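Local structure of TCP pilus virulence regulatory protein (Vibrio cholerae, 4MLO) at residues Asn28-Met32 and Ile162-Asp166; Ser93-Ile98 and Lys145-Ser149. The protein activates transcription of virulence genes as an AraC-family regulator, probably by binding DNA under the control of a bound fatty acid. All blocks are in the same frame, centred on the assembly; numbering follows the deposited sequence.

Contact 1 of 2, residues Asn28-Met32 and Ile162-Asp166. With PAM (palmitoleic acid), chain E.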
loop_
_atom_site.group_PDB
_atom_site.type_symbol
_atom_site.label_atom_id
_atom_site.label_comp_id
_atom_site.label_asym_id
_atom_site.label_seq_id
_atom_site.Cartn_x
_atom_site.Cartn_y
_atom_site.Cartn_z
ATOM N N ASN A 28 -2.167 -0.933 3.828
ATOM C CA ASN A 28 -1.950 -1.293 5.230
ATOM C C ASN A 28 -0.541 -0.968 5.694
ATOM O O ASN A 28 -0.312 -0.733 6.889
ATOM C CB ASN A 28 -2.207 -2.783 5.428
ATOM C CG ASN A 28 -2.169 -3.173 6.877
ATOM O OD1 ASN A 28 -3.039 -2.780 7.619
ATOM N ND2 ASN A 28 -1.149 -3.926 7.292
ATOM N N ASP A 29 0.415 -0.996 4.769
ATOM C CA ASP A 29 1.825 -0.722 5.021
ATOM C C ASP A 29 2.403 -0.051 3.782
ATOM O O ASP A 29 1.851 -0.177 2.694
ATOM C CB ASP A 29 2.605 -2.006 5.315
ATOM C CG ASP A 29 2.411 -2.464 6.744
ATOM O OD1 ASP A 29 2.778 -1.695 7.663
ATOM O OD2 ASP A 29 1.870 -3.561 6.938
ATOM N N TYR A 30 3.511 0.671 3.939
ATOM C CA TYR A 30 4.132 1.346 2.805
ATOM C C TYR A 30 4.462 0.338 1.715
ATOM O O TYR A 30 4.928 -0.764 2.006
ATOM C CB TYR A 30 5.410 2.082 3.224
ATOM C CG TYR A 30 5.124 3.233 4.112
ATOM C CD1 TYR A 30 5.191 3.099 5.487
ATOM C CD2 TYR A 30 4.720 4.448 3.581
ATOM C CE1 TYR A 30 4.872 4.186 6.332
ATOM C CE2 TYR A 30 4.420 5.535 4.405
ATOM C CZ TYR A 30 4.499 5.383 5.772
ATOM O OH TYR A 30 4.187 6.440 6.587
ATOM N N LYS A 31 4.165 0.701 0.458
ATOM C CA LYS A 31 4.376 -0.204 -0.678
ATOM C C LYS A 31 5.136 0.485 -1.795
ATOM O O LYS A 31 5.016 1.689 -2.011
ATOM C CB LYS A 31 3.041 -0.743 -1.248
ATOM C CG LYS A 31 2.428 -1.795 -0.350
ATOM C CD LYS A 31 1.128 -2.303 -0.880
ATOM C CE LYS A 31 0.408 -3.093 0.177
ATOM N NZ LYS A 31 1.001 -4.439 0.301
ATOM N N MET A 32 5.904 -0.310 -2.538
ATOM C CA MET A 32 6.585 0.156 -3.731
ATOM C C MET A 32 6.350 -0.903 -4.794
ATOM O O MET A 32 6.348 -2.096 -4.479
ATOM C CB MET A 32 8.080 0.361 -3.487
ATOM C CG MET A 32 8.382 1.368 -2.388
ATOM S SD MET A 32 10.141 1.403 -1.873
ATOM C CE MET A 32 10.889 2.078 -3.342
ATOM N N ILE A 162 5.340 14.853 2.084
ATOM C CA ILE A 162 5.660 13.817 3.063
ATOM C C ILE A 162 5.256 12.464 2.497
ATOM O O ILE A 162 4.128 12.288 2.018
ATOM C CB ILE A 162 4.933 14.092 4.390
ATOM C CG1 ILE A 162 5.464 15.361 5.063
ATOM C CG2 ILE A 162 5.060 12.893 5.346
ATOM C CD1 ILE A 162 6.909 15.287 5.502
ATOM N N PHE A 163 6.178 11.503 2.548
ATOM C CA PHE A 163 5.857 10.106 2.300
ATOM C C PHE A 163 5.769 9.341 3.616
ATOM O O PHE A 163 4.734 8.744 3.909
ATOM C CB PHE A 163 6.891 9.460 1.367
ATOM C CG PHE A 163 6.555 8.034 0.992
ATOM C CD1 PHE A 163 7.402 6.991 1.344
ATOM C CD2 PHE A 163 5.369 7.739 0.320
ATOM C CE1 PHE A 163 7.097 5.693 1.032
ATOM C CE2 PHE A 163 5.048 6.410 0.001
ATOM C CZ PHE A 163 5.927 5.405 0.349
ATOM N N ILE A 164 6.807 9.408 4.448
ATOM C CA ILE A 164 6.772 8.742 5.758
ATOM C C ILE A 164 6.031 9.656 6.732
ATOM O O ILE A 164 6.576 10.630 7.264
ATOM C CB ILE A 164 8.168 8.379 6.271
ATOM C CG1 ILE A 164 8.930 7.541 5.234
ATOM C CG2 ILE A 164 8.061 7.639 7.622
ATOM C CD1 ILE A 164 8.205 6.255 4.811
ATOM N N THR A 165 4.786 9.304 6.991
ATOM C CA THR A 165 3.892 10.109 7.810
ATOM C C THR A 165 4.310 10.066 9.262
ATOM O O THR A 165 4.900 9.099 9.732
ATOM C CB THR A 165 2.456 9.609 7.673
ATOM O OG1 THR A 165 2.077 9.677 6.290
ATOM C CG2 THR A 165 1.500 10.457 8.474
ATOM N N ASP A 166 3.963 11.131 9.979
ATOM C CA ASP A 166 4.286 11.229 11.391
ATOM C C ASP A 166 3.488 10.240 12.239
ATOM O O ASP A 166 2.301 9.984 11.991
ATOM C CB ASP A 166 4.021 12.642 11.880
ATOM C CG ASP A 166 4.503 12.845 13.282
ATOM O OD1 ASP A 166 5.657 13.285 13.445
ATOM O OD2 ASP A 166 3.742 12.523 14.215
HETATM C C1 PAM E . -0.736 -6.558 -2.525
HETATM O O1 PAM E . 0.218 -7.288 -2.907
HETATM O O2 PAM E . -0.712 -5.978 -1.414
HETATM C C2 PAM E . -1.953 -6.381 -3.392
HETATM C C3 PAM E . -2.204 -4.905 -3.738
HETATM C C4 PAM E . -1.002 -4.343 -4.494
HETATM C C5 PAM E . -1.208 -2.899 -4.937
HETATM C C6 PAM E . 0.068 -2.323 -5.547
HETATM C C7 PAM E . 0.510 -3.058 -6.812
HETATM C C8 PAM E . -0.458 -2.809 -7.956
HETATM C C9 PAM E . -0.085 -3.589 -9.213
HETATM C C10 PAM E . -0.286 -4.904 -9.360
HETATM C C11 PAM E . -0.874 -5.771 -8.259
HETATM C C12 PAM E . -1.693 -6.947 -8.792
HETATM C C13 PAM E . -2.515 -7.512 -7.630
HETATM C C14 PAM E . -3.703 -8.361 -8.034
HETATM C C15 PAM E . -4.681 -7.603 -8.923
HETATM C C16 PAM E . -6.078 -8.163 -8.831
HETATM O O HOH W 1 4.707 6.363 9.161
HETATM O O HOH W 2 1.010 7.192 6.450
#
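The phenol of Y30 reaches the backbone of the 162-166 loop, where the amide of T165 donates a hydrogen bond to its hydroxyl, N to OH 3.0 Å with an N-H...O angle of 154°. Two waters also meet this oxygen. One lies in the plane of the ring, 2.6 Å from Y30 OH, and donates to T165 O; the other has a longer link to the hydroxyl and a shorter one, 2.7 Å, to T165 OG1. One amide and two waters thus grip the phenol oxygen.

I164 and F163 pack against the face and the edge of the ring. I164 CD1 sits over the centre of one face, 3.9 Å from the centroid and close to the ring normal, as expected for a CH-pi contact. The Y30 edge, in turn, points at the face of F163 in an edge-to-face pair tilted from perpendicular, with centroids 5.1 Å apart and planes at 60°; Y30 CD2 lies 3.6 Å from F163 CZ. The F163 side chain extends with CG anti to its own N (chi1 -176°), which lays its face against the CD2 edge of Y30.

Further out, E156 accepts from the amides of both F163 and I164, fixing the bend that presents these side chains. At the start of strand 31-35 the CB of Y30 points toward the loop and that of K31 away from it, and K31 NZ donates to PAM O2 at 2.9 Å and to T85. K230 and Y12 also bond the fatty acid. Strand 31-35 lies between strands 79-86 and 57-61 in the cupin-like domain, while the loop joins helix 141-159 to helix 170-180, with F152 of the former against F163 and I164.

Contact 2 of 2, residues Ser93-Ile98 and Lys145-Ser149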
loop_
_atom_site.group_PDB
_atom_site.type_symbol
_atom_site.label_atom_id
_atom_site.label_comp_id
_atom_site.label_asym_id
_atom_site.label_seq_id
_atom_site.Cartn_x
_atom_site.Cartn_y
_atom_site.Cartn_z
ATOM N N SER A 93 12.823 1.948 12.190
ATOM C CA SER A 93 14.278 2.003 12.259
ATOM C C SER A 93 14.864 3.121 11.405
ATOM O O SER A 93 16.055 3.431 11.544
ATOM C CB SER A 93 14.871 0.651 11.847
ATOM O OG SER A 93 15.045 0.555 10.439
ATOM N N LEU A 94 14.059 3.744 10.538
ATOM C CA LEU A 94 14.500 4.890 9.758
ATOM C C LEU A 94 14.379 6.205 10.515
ATOM O O LEU A 94 14.859 7.229 10.015
ATOM C CB LEU A 94 13.703 4.981 8.443
ATOM C CG LEU A 94 13.749 3.763 7.533
ATOM C CD1 LEU A 94 12.958 4.015 6.251
ATOM C CD2 LEU A 94 15.192 3.380 7.200
ATOM N N LYS A 95 13.794 6.197 11.714
ATOM C CA LYS A 95 13.441 7.447 12.384
ATOM C C LYS A 95 14.671 8.311 12.640
ATOM O O LYS A 95 14.626 9.531 12.453
ATOM C CB LYS A 95 12.714 7.148 13.694
ATOM N N SER A 96 15.779 7.697 13.055
ATOM C CA SER A 96 17.003 8.446 13.311
ATOM C C SER A 96 17.665 8.944 12.034
ATOM O O SER A 96 18.480 9.869 12.091
ATOM C CB SER A 96 17.995 7.574 14.080
ATOM O OG SER A 96 18.243 6.364 13.382
ATOM N N TYR A 97 17.347 8.351 10.887
ATOM C CA TYR A 97 18.011 8.734 9.651
ATOM C C TYR A 97 17.367 9.941 8.990
ATOM O O TYR A 97 18.001 10.571 8.133
ATOM C CB TYR A 97 18.034 7.545 8.688
ATOM C CG TYR A 97 19.002 6.481 9.154
ATOM C CD1 TYR A 97 18.679 5.650 10.222
ATOM C CD2 TYR A 97 20.256 6.333 8.553
ATOM C CE1 TYR A 97 19.572 4.699 10.680
ATOM C CE2 TYR A 97 21.149 5.371 8.998
ATOM C CZ TYR A 97 20.796 4.558 10.057
ATOM O OH TYR A 97 21.677 3.606 10.504
ATOM N N ILE A 98 16.149 10.295 9.390
ATOM C CA ILE A 98 15.455 11.455 8.841
ATOM C C ILE A 98 15.048 12.460 9.904
ATOM O O ILE A 98 14.581 13.552 9.546
ATOM C CB ILE A 98 14.218 11.032 8.019
ATOM C CG1 ILE A 98 13.255 10.183 8.863
ATOM C CG2 ILE A 98 14.661 10.238 6.780
ATOM C CD1 ILE A 98 12.296 10.957 9.750
ATOM N N LYS A 145 18.997 0.707 5.652
ATOM C CA LYS A 145 18.444 1.916 6.257
ATOM C C LYS A 145 18.912 3.163 5.513
ATOM O O LYS A 145 18.115 4.082 5.257
ATOM C CB LYS A 145 18.821 1.984 7.738
ATOM C CG LYS A 145 18.094 0.941 8.596
ATOM C CD LYS A 145 18.421 1.050 10.088
ATOM C CE LYS A 145 19.842 0.606 10.369
ATOM N NZ LYS A 145 20.117 0.536 11.818
ATOM N N VAL A 146 20.195 3.207 5.132
ATOM C CA VAL A 146 20.711 4.365 4.407
ATOM C C VAL A 146 20.085 4.442 3.024
ATOM O O VAL A 146 19.697 5.527 2.563
ATOM C CB VAL A 146 22.252 4.305 4.328
ATOM C CG1 VAL A 146 22.796 5.406 3.424
ATOM C CG2 VAL A 146 22.847 4.438 5.725
ATOM N N PHE A 147 19.984 3.304 2.334
ATOM C CA PHE A 147 19.403 3.299 0.989
ATOM C C PHE A 147 17.962 3.808 1.002
ATOM O O PHE A 147 17.602 4.722 0.241
ATOM C CB PHE A 147 19.458 1.895 0.396
ATOM C CG PHE A 147 18.853 1.807 -0.975
ATOM C CD1 PHE A 147 19.618 2.066 -2.090
ATOM C CD2 PHE A 147 17.516 1.516 -1.146
ATOM C CE1 PHE A 147 19.070 2.006 -3.351
ATOM C CE2 PHE A 147 16.969 1.461 -2.403
ATOM C CZ PHE A 147 17.758 1.710 -3.504
ATOM N N PHE A 148 17.126 3.251 1.885
ATOM C CA PHE A 148 15.704 3.581 1.884
ATOM C C PHE A 148 15.414 4.955 2.485
ATOM O O PHE A 148 14.515 5.650 2.000
ATOM C CB PHE A 148 14.919 2.490 2.595
ATOM C CG PHE A 148 14.619 1.319 1.716
ATOM C CD1 PHE A 148 13.532 1.356 0.855
ATOM C CD2 PHE A 148 15.441 0.205 1.713
ATOM C CE1 PHE A 148 13.240 0.264 0.023
ATOM C CE2 PHE A 148 15.163 -0.891 0.877
ATOM C CZ PHE A 148 14.069 -0.858 0.037
ATOM N N SER A 149 16.156 5.396 3.510
ATOM C CA SER A 149 15.966 6.769 3.957
ATOM C C SER A 149 16.356 7.760 2.861
ATOM O O SER A 149 15.650 8.748 2.633
ATOM C CB SER A 149 16.745 7.035 5.257
ATOM O OG SER A 149 18.118 6.766 5.106
#
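K145 and Y97 cross at about a right angle, the lysine's aliphatic chain passing over one face of the phenol ring. K145 CB stands 4.1 Å from the ring centroid and 17° off its normal, a CH-pi contact displaced toward the rim. The close-packed part lies deeper, at the buried L94 and S149, where L94 CD2 rests 3.6 Å from K145 O and S149 CB comes within 3.7 Å of Y97 CB. S149 OG, turned between its own N and carbonyl carbon (chi1 57°), donates to K145 O at 2.7 Å and is spent inside its own helix. K145 O takes two donors, S149 N reaching it from the opposite face of the carbonyl.

Toward solvent less surface is buried. V146, an exposed residue, touches the partly exposed Y97 at CE2 through CG2 at 3.8 Å, and S93, also partly exposed, adds a similarly small area, its OG bonded to F90 O and 3.4 Å from K145 CD. No hydrogen bond crosses between the segments, and the Y97 hydroxyl has a weak one to E142. The arrangement is side-chain packing of the weakly bonded helix 95-98, and S93 and L94 before it, on the long helix 141-159, within the cupin-like domain.

After strands 7-14 and 19-26, the chain passes through 28-32 into strand 31-35 and the strands that follow, then reaches the short helical region 93-98. Contact 2 closes a loop of 46 residues when helix 141-159 packs back on that region. The same helix then leads into 162-166, where contact 1 closes the larger loop of 129 residues, so contact 2 is nested inside contact 1. Their centres are about 13 Å apart, and they touch directly where M32 SD packs 3.8 Å from F148 CE1. Helix 141-159 is therefore the shared element, joined to the 93-98 region at contact 2 and leading to the loop packed on Y30 at the start of strand 31-35.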